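Local coordinates for RING finger protein unkempt homolog (Mus musculus, PDB 5ELK) that binds RNA sequence-specifically through clustered CCCH zinc fingers, three of them in this piece, and represses translation to set the early morphology of cortical neurons, at residues Cys26-Gly29 / Tyr35-Ser38; Ala31-His36 / Gly109-Phe114. One frame throughout, in Å; residues are numbered along the deposited sequence.

Contact 1: Cys26-Gly29 / Tyr35-Ser38; sequences CRQG and YHNS. With ZN (zinc ion), chain C.
Cys26 and His36 meet as two of the four zinc ligands of a CCCH finger, a contact at the protein surface in which a metal ion replaces secondary structure as the source of order. Cys26 SG lies 2.3 Å from the zinc ion, His36 NE2 2.0 Å from it, and Cys19 and Cys32 complete the site. The thiolate comes to the histidine at the rim of the ring, near its plane, as expected where both partners point at one metal. Cys26 carries SG anti to its own nitrogen (chi1 -152°), which turns the sulfur inward to the ion. The other ring nitrogen, ND1, hydrogen-bonds to the carboxylate of Asp40; zinc at one nitrogen and this second-shell acid at the other probably hold the ring in its rotation, and the acid would be expected to make NE2 a stronger donor to the metal.

Gln28 does not bind the metal but lies against the histidine: its CA stands over one ring face, and its amide lies beside the CG-CD2 side, above the plane. The chain bends at chi2 (79°), carrying OE1 to 3.0 Å from His36 CD2 and NE2 to 3.4 Å from His36 CB. The amide plane is inclined 55° to the imidazole. Neither segment is helix or strand: both belong to the long loop between helix 7-13 and strand 59-60.

Contact 2: Ala31-His36 / Gly109-Phe114; sequences ACPYYH and GPFCAF. With ZN (zinc ion), chain C; ZN (zinc ion), chain E; nucleotides of chain B.
The backbones of Ala31-His36 and Gly109-Phe114, both irregular, approach most closely at Ala31 and Phe111, whose CA atoms are 6.9 Å apart. Each segment carries zinc ligands of a separate CCCH finger, Cys32 and His36 in the first and Cys112 in the second, so the contact joins two fingers distant in sequence. Phe111 makes the bridge. Its CZ packs against Pro33 CB at 3.9 Å, the two side chains crossing at a slant, while CE2 reaches Ala31 O at 3.7 Å; Pro110 CG covers a face of the same ring over its centre. Next to the touching residues in the chain, Cys32 and Cys112 bind different zinc ions, and the Phe114 amide donates to the Cys112 sulfur (N to SG 3.4 Å).

The same segment also meets RNA: Phe111 O accepts from a guanine N1, and Phe114 is inserted between successive bases, U3 of chain B over one face and A4 of chain B over the opposite one, each offset toward the rim of the ring. With CG anti to the carbonyl carbon (chi1 -64°), the phenyl group is placed between the two bases. An alanine here would remove the ring, and U3 and A4 of chain B would probably lose the surface each of them stacks on. Ala113 reads the uracil through its backbone: N3 of U3 of chain B donates to Ala113 O over 3.0 Å, with an angle of 161° at the hydrogen.

How the contacts relate
The two contacts share Tyr35 and His36 and the same zinc ion, and Cys26 SG touches Cys32 CB where they adjoin; their centres are about 10 Å apart. Contact 1 stays within one finger, near the surface, and its chemistry is metal coordination with a polar amide inclined beside the histidine. Contact 2 is partly buried, nearer the centre of the chain, and spans 72 intervening residues; what crosses it is mostly van der Waals contact of the Phe111 ring with a proline and a backbone carbonyl. Here a metal ion orders the small unit, whereas a modest, largely hydrophobic contact probably helps set one finger beside another, with RNA-binding residues close by.

Contact 1: Cys26-Gly29 / Tyr35-Ser38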
loop_
_atom_site.group_PDB
_atom_site.type_symbol
_atom_site.label_atom_id
_atom_site.label_comp_id
_atom_site.label_asym_id
_atom_site.label_seq_id
_atom_site.Cartn_x
_atom_site.Cartn_y
_atom_site.Cartn_z
ATOM N N CYS A 26 -12.872 9.499 8.277
ATOM C CA CYS A 26 -11.744 9.054 7.498
ATOM C C CYS A 26 -12.240 8.872 6.067
ATOM O O CYS A 26 -13.290 8.264 5.849
ATOM C CB CYS A 26 -11.220 7.738 8.070
ATOM S SG CYS A 26 -9.473 7.436 7.795
ATOM N N ARG A 27 -11.508 9.415 5.096
ATOM C CA ARG A 27 -11.844 9.217 3.686
ATOM C C ARG A 27 -11.731 7.744 3.334
ATOM O O ARG A 27 -12.165 7.321 2.264
ATOM C CB ARG A 27 -10.942 10.052 2.774
ATOM C CG ARG A 27 -11.552 11.390 2.372
ATOM C CD ARG A 27 -12.520 11.242 1.202
ATOM N NE ARG A 27 -13.323 12.445 0.985
ATOM C CZ ARG A 27 -14.514 12.670 1.534
ATOM N NH1 ARG A 27 -15.065 11.777 2.346
ATOM N NH2 ARG A 27 -15.168 13.796 1.270
ATOM N N GLN A 28 -11.126 6.975 4.238
ATOM C CA GLN A 28 -11.189 5.519 4.191
ATOM C C GLN A 28 -10.436 4.983 2.983
ATOM O O GLN A 28 -10.845 3.987 2.381
ATOM C CB GLN A 28 -12.650 5.056 4.128
ATOM C CG GLN A 28 -12.881 3.601 4.528
ATOM C CD GLN A 28 -12.889 3.411 6.025
ATOM O OE1 GLN A 28 -12.457 4.288 6.769
ATOM N NE2 GLN A 28 -13.391 2.268 6.480
ATOM N N GLY A 29 -9.340 5.641 2.620
ATOM C CA GLY A 29 -8.590 5.210 1.461
ATOM C C GLY A 29 -7.124 5.550 1.558
ATOM O O GLY A 29 -6.541 5.490 2.640
ATOM N N TYR A 35 -4.867 1.236 8.547
ATOM C CA TYR A 35 -5.817 0.351 7.877
ATOM C C TYR A 35 -7.136 0.280 8.615
ATOM O O TYR A 35 -7.196 0.418 9.838
ATOM C CB TYR A 35 -5.239 -1.053 7.639
ATOM C CG TYR A 35 -5.106 -1.945 8.863
ATOM C CD1 TYR A 35 -6.209 -2.570 9.421
ATOM C CD2 TYR A 35 -3.867 -2.196 9.427
ATOM C CE1 TYR A 35 -6.081 -3.396 10.525
ATOM C CE2 TYR A 35 -3.732 -3.013 10.522
ATOM C CZ TYR A 35 -4.835 -3.614 11.069
ATOM O OH TYR A 35 -4.679 -4.435 12.166
ATOM N N HIS A 36 -8.191 0.070 7.838
ATOM C CA HIS A 36 -9.557 0.166 8.322
ATOM C C HIS A 36 -10.257 -1.181 8.219
ATOM O O HIS A 36 -11.208 -1.459 8.944
ATOM C CB HIS A 36 -10.287 1.228 7.505
ATOM C CG HIS A 36 -9.618 2.566 7.539
ATOM N ND1 HIS A 36 -8.446 2.835 6.857
ATOM C CD2 HIS A 36 -9.936 3.706 8.194
ATOM C CE1 HIS A 36 -8.086 4.083 7.082
ATOM N NE2 HIS A 36 -8.973 4.638 7.891
ATOM N N ASN A 37 -9.769 -2.024 7.318
ATOM C CA ASN A 37 -10.297 -3.373 7.175
ATOM C C ASN A 37 -9.202 -4.355 6.755
ATOM O O ASN A 37 -8.019 -4.002 6.715
ATOM C CB ASN A 37 -11.473 -3.388 6.191
ATOM C CG ASN A 37 -11.169 -2.661 4.893
ATOM O OD1 ASN A 37 -10.382 -3.130 4.072
ATOM N ND2 ASN A 37 -11.809 -1.519 4.691
ATOM N N SER A 38 -9.599 -5.588 6.458
ATOM C CA SER A 38 -8.656 -6.640 6.092
ATOM C C SER A 38 -8.122 -6.404 4.694
ATOM O O SER A 38 -6.954 -6.675 4.415
ATOM C CB SER A 38 -9.332 -8.015 6.167
ATOM O OG SER A 38 -10.434 -8.093 5.281
HETATM ZN ZN ZN C . -8.121 6.073 9.029
#

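Contact 2: Ala31-His36 / Gly109-Phe114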
loop_
_atom_site.group_PDB
_atom_site.type_symbol
_atom_site.label_atom_id
_atom_site.label_comp_id
_atom_site.label_asym_id
_atom_site.label_seq_id
_atom_site.Cartn_x
_atom_site.Cartn_y
_atom_site.Cartn_z
ATOM N N ALA A 31 -5.642 8.200 1.595
ATOM C CA ALA A 31 -5.390 9.429 2.343
ATOM C C ALA A 31 -5.053 9.147 3.799
ATOM O O ALA A 31 -4.535 10.018 4.493
ATOM C CB ALA A 31 -6.612 10.348 2.266
ATOM N N CYS A 32 -5.359 7.938 4.265
ATOM C CA CYS A 32 -5.107 7.567 5.657
ATOM C C CYS A 32 -4.082 6.438 5.770
ATOM O O CYS A 32 -4.350 5.317 5.342
ATOM C CB CYS A 32 -6.395 7.144 6.361
ATOM S SG CYS A 32 -6.100 6.734 8.080
ATOM N N PRO A 33 -2.920 6.715 6.387
ATOM C CA PRO A 33 -1.820 5.739 6.421
ATOM C C PRO A 33 -2.029 4.580 7.398
ATOM O O PRO A 33 -1.081 3.852 7.697
ATOM C CB PRO A 33 -0.627 6.587 6.858
ATOM C CG PRO A 33 -1.239 7.658 7.731
ATOM C CD PRO A 33 -2.582 7.954 7.116
ATOM N N TYR A 34 -3.258 4.406 7.872
ATOM C CA TYR A 34 -3.588 3.308 8.774
ATOM C C TYR A 34 -4.672 2.476 8.098
ATOM O O TYR A 34 -5.302 2.944 7.150
ATOM C CB TYR A 34 -4.032 3.853 10.133
ATOM C CG TYR A 34 -2.963 4.696 10.816
ATOM C CD1 TYR A 34 -1.852 4.103 11.402
ATOM C CD2 TYR A 34 -3.057 6.083 10.855
ATOM C CE1 TYR A 34 -0.866 4.869 12.019
ATOM C CE2 TYR A 34 -2.077 6.853 11.470
ATOM C CZ TYR A 34 -0.983 6.242 12.049
ATOM O OH TYR A 34 -0.010 7.009 12.665
ATOM N N TYR A 35 -4.867 1.236 8.547
ATOM C CA TYR A 35 -5.817 0.351 7.877
ATOM C C TYR A 35 -7.136 0.280 8.615
ATOM O O TYR A 35 -7.196 0.418 9.838
ATOM C CB TYR A 35 -5.239 -1.053 7.639
ATOM C CG TYR A 35 -5.106 -1.945 8.863
ATOM C CD1 TYR A 35 -6.209 -2.570 9.421
ATOM C CD2 TYR A 35 -3.867 -2.196 9.427
ATOM C CE1 TYR A 35 -6.081 -3.396 10.525
ATOM C CE2 TYR A 35 -3.732 -3.013 10.522
ATOM C CZ TYR A 35 -4.835 -3.614 11.069
ATOM O OH TYR A 35 -4.679 -4.435 12.166
ATOM N N HIS A 36 -8.191 0.070 7.838
ATOM C CA HIS A 36 -9.557 0.166 8.322
ATOM C C HIS A 36 -10.257 -1.181 8.219
ATOM O O HIS A 36 -11.208 -1.459 8.944
ATOM C CB HIS A 36 -10.287 1.228 7.505
ATOM C CG HIS A 36 -9.618 2.566 7.539
ATOM N ND1 HIS A 36 -8.446 2.835 6.857
ATOM C CD2 HIS A 36 -9.936 3.706 8.194
ATOM C CE1 HIS A 36 -8.086 4.083 7.082
ATOM N NE2 HIS A 36 -8.973 4.638 7.891
ATOM N N GLY A 109 -0.640 12.429 -3.321
ATOM C CA GLY A 109 0.459 13.125 -2.675
ATOM C C GLY A 109 1.493 12.192 -2.072
ATOM O O GLY A 109 2.044 11.357 -2.773
ATOM N N PRO A 110 1.752 12.312 -0.764
ATOM C CA PRO A 110 2.801 11.507 -0.125
ATOM C C PRO A 110 2.473 10.022 0.006
ATOM O O PRO A 110 3.313 9.266 0.492
ATOM C CB PRO A 110 2.933 12.142 1.260
ATOM C CG PRO A 110 1.566 12.703 1.539
ATOM C CD PRO A 110 1.017 13.140 0.211
ATOM N N PHE A 111 1.288 9.610 -0.438
ATOM C CA PHE A 111 0.864 8.221 -0.307
ATOM C C PHE A 111 0.600 7.619 -1.668
ATOM O O PHE A 111 0.026 6.534 -1.779
ATOM C CB PHE A 111 -0.372 8.124 0.586
ATOM C CG PHE A 111 -0.146 8.643 1.979
ATOM C CD1 PHE A 111 1.008 8.330 2.669
ATOM C CD2 PHE A 111 -1.072 9.461 2.586
ATOM C CE1 PHE A 111 1.225 8.814 3.941
ATOM C CE2 PHE A 111 -0.859 9.944 3.862
ATOM C CZ PHE A 111 0.293 9.618 4.536
ATOM N N CYS A 112 1.041 8.316 -2.709
ATOM C CA CYS A 112 1.053 7.740 -4.041
ATOM C C CYS A 112 2.089 6.631 -4.041
ATOM O O CYS A 112 3.176 6.800 -3.478
ATOM C CB CYS A 112 1.423 8.792 -5.088
ATOM S SG CYS A 112 1.247 8.208 -6.801
ATOM N N ALA A 113 1.761 5.508 -4.676
ATOM C CA ALA A 113 2.669 4.355 -4.746
ATOM C C ALA A 113 3.530 4.413 -6.001
ATOM O O ALA A 113 4.349 3.521 -6.243
ATOM C CB ALA A 113 1.882 3.044 -4.714
ATOM N N PHE A 114 3.331 5.463 -6.795
ATOM C CA PHE A 114 4.065 5.658 -8.043
ATOM C C PHE A 114 5.096 6.774 -7.939
ATOM O O PHE A 114 5.062 7.597 -7.023
ATOM C CB PHE A 114 3.085 5.948 -9.172
ATOM C CG PHE A 114 2.164 4.805 -9.454
ATOM C CD1 PHE A 114 0.993 4.647 -8.731
ATOM C CD2 PHE A 114 2.482 3.869 -10.410
ATOM C CE1 PHE A 114 0.152 3.586 -8.978
ATOM C CE2 PHE A 114 1.641 2.801 -10.652
ATOM C CZ PHE A 114 0.476 2.665 -9.938
HETATM ZN ZN ZN C . -8.121 6.073 9.029
HETATM ZN ZN ZN E . 1.304 10.375 -7.806
ATOM P P U B 3 2.684 -4.806 -12.247
ATOM O OP1 U B 3 2.222 -4.022 -13.415
ATOM O OP2 U B 3 4.105 -5.218 -12.105
ATOM O "O5'" U B 3 2.310 -3.956 -10.957
ATOM C "C5'" U B 3 1.610 -4.547 -9.873
ATOM C "C4'" U B 3 0.648 -3.565 -9.259
ATOM O "O4'" U B 3 1.404 -2.505 -8.604
ATOM C "C3'" U B 3 -0.272 -2.871 -10.260
ATOM O "O3'" U B 3 -1.513 -2.566 -9.617
ATOM C "C2'" U B 3 0.485 -1.578 -10.548
ATOM O "O2'" U B 3 -0.308 -0.529 -11.064
ATOM C "C1'" U B 3 1.044 -1.254 -9.163
ATOM N N1 U B 3 2.220 -0.365 -9.160
ATOM C C2 U B 3 2.311 0.611 -8.171
ATOM O O2 U B 3 1.469 0.762 -7.294
ATOM N N3 U B 3 3.429 1.416 -8.230
ATOM C C4 U B 3 4.442 1.363 -9.162
ATOM O O4 U B 3 5.381 2.161 -9.089
ATOM C C5 U B 3 4.271 0.332 -10.146
ATOM C C6 U B 3 3.200 -0.474 -10.119
ATOM P P A B 4 -2.865 -2.414 -10.478
ATOM O OP1 A B 4 -3.943 -3.206 -9.823
ATOM O OP2 A B 4 -2.489 -2.674 -11.891
ATOM O "O5'" A B 4 -3.254 -0.868 -10.369
ATOM C "C5'" A B 4 -3.643 -0.302 -9.122
ATOM C "C4'" A B 4 -4.214 1.091 -9.267
ATOM O "O4'" A B 4 -3.190 2.020 -9.726
ATOM C "C3'" A B 4 -5.388 1.259 -10.233
ATOM O "O3'" A B 4 -6.171 2.336 -9.734
ATOM C "C2'" A B 4 -4.696 1.748 -11.500
ATOM O "O2'" A B 4 -5.548 2.420 -12.409
ATOM C "C1'" A B 4 -3.646 2.680 -10.900
ATOM N N9 A B 4 -2.480 2.949 -11.743
ATOM C C8 A B 4 -1.806 2.067 -12.550
ATOM N N7 A B 4 -0.765 2.598 -13.145
ATOM C C5 A B 4 -0.736 3.915 -12.699
ATOM C C6 A B 4 0.142 4.985 -12.975
ATOM N N6 A B 4 1.186 4.887 -13.801
ATOM N N1 A B 4 -0.102 6.171 -12.361
ATOM C C2 A B 4 -1.159 6.253 -11.527
ATOM N N3 A B 4 -2.052 5.315 -11.188
ATOM C C4 A B 4 -1.786 4.146 -11.818
#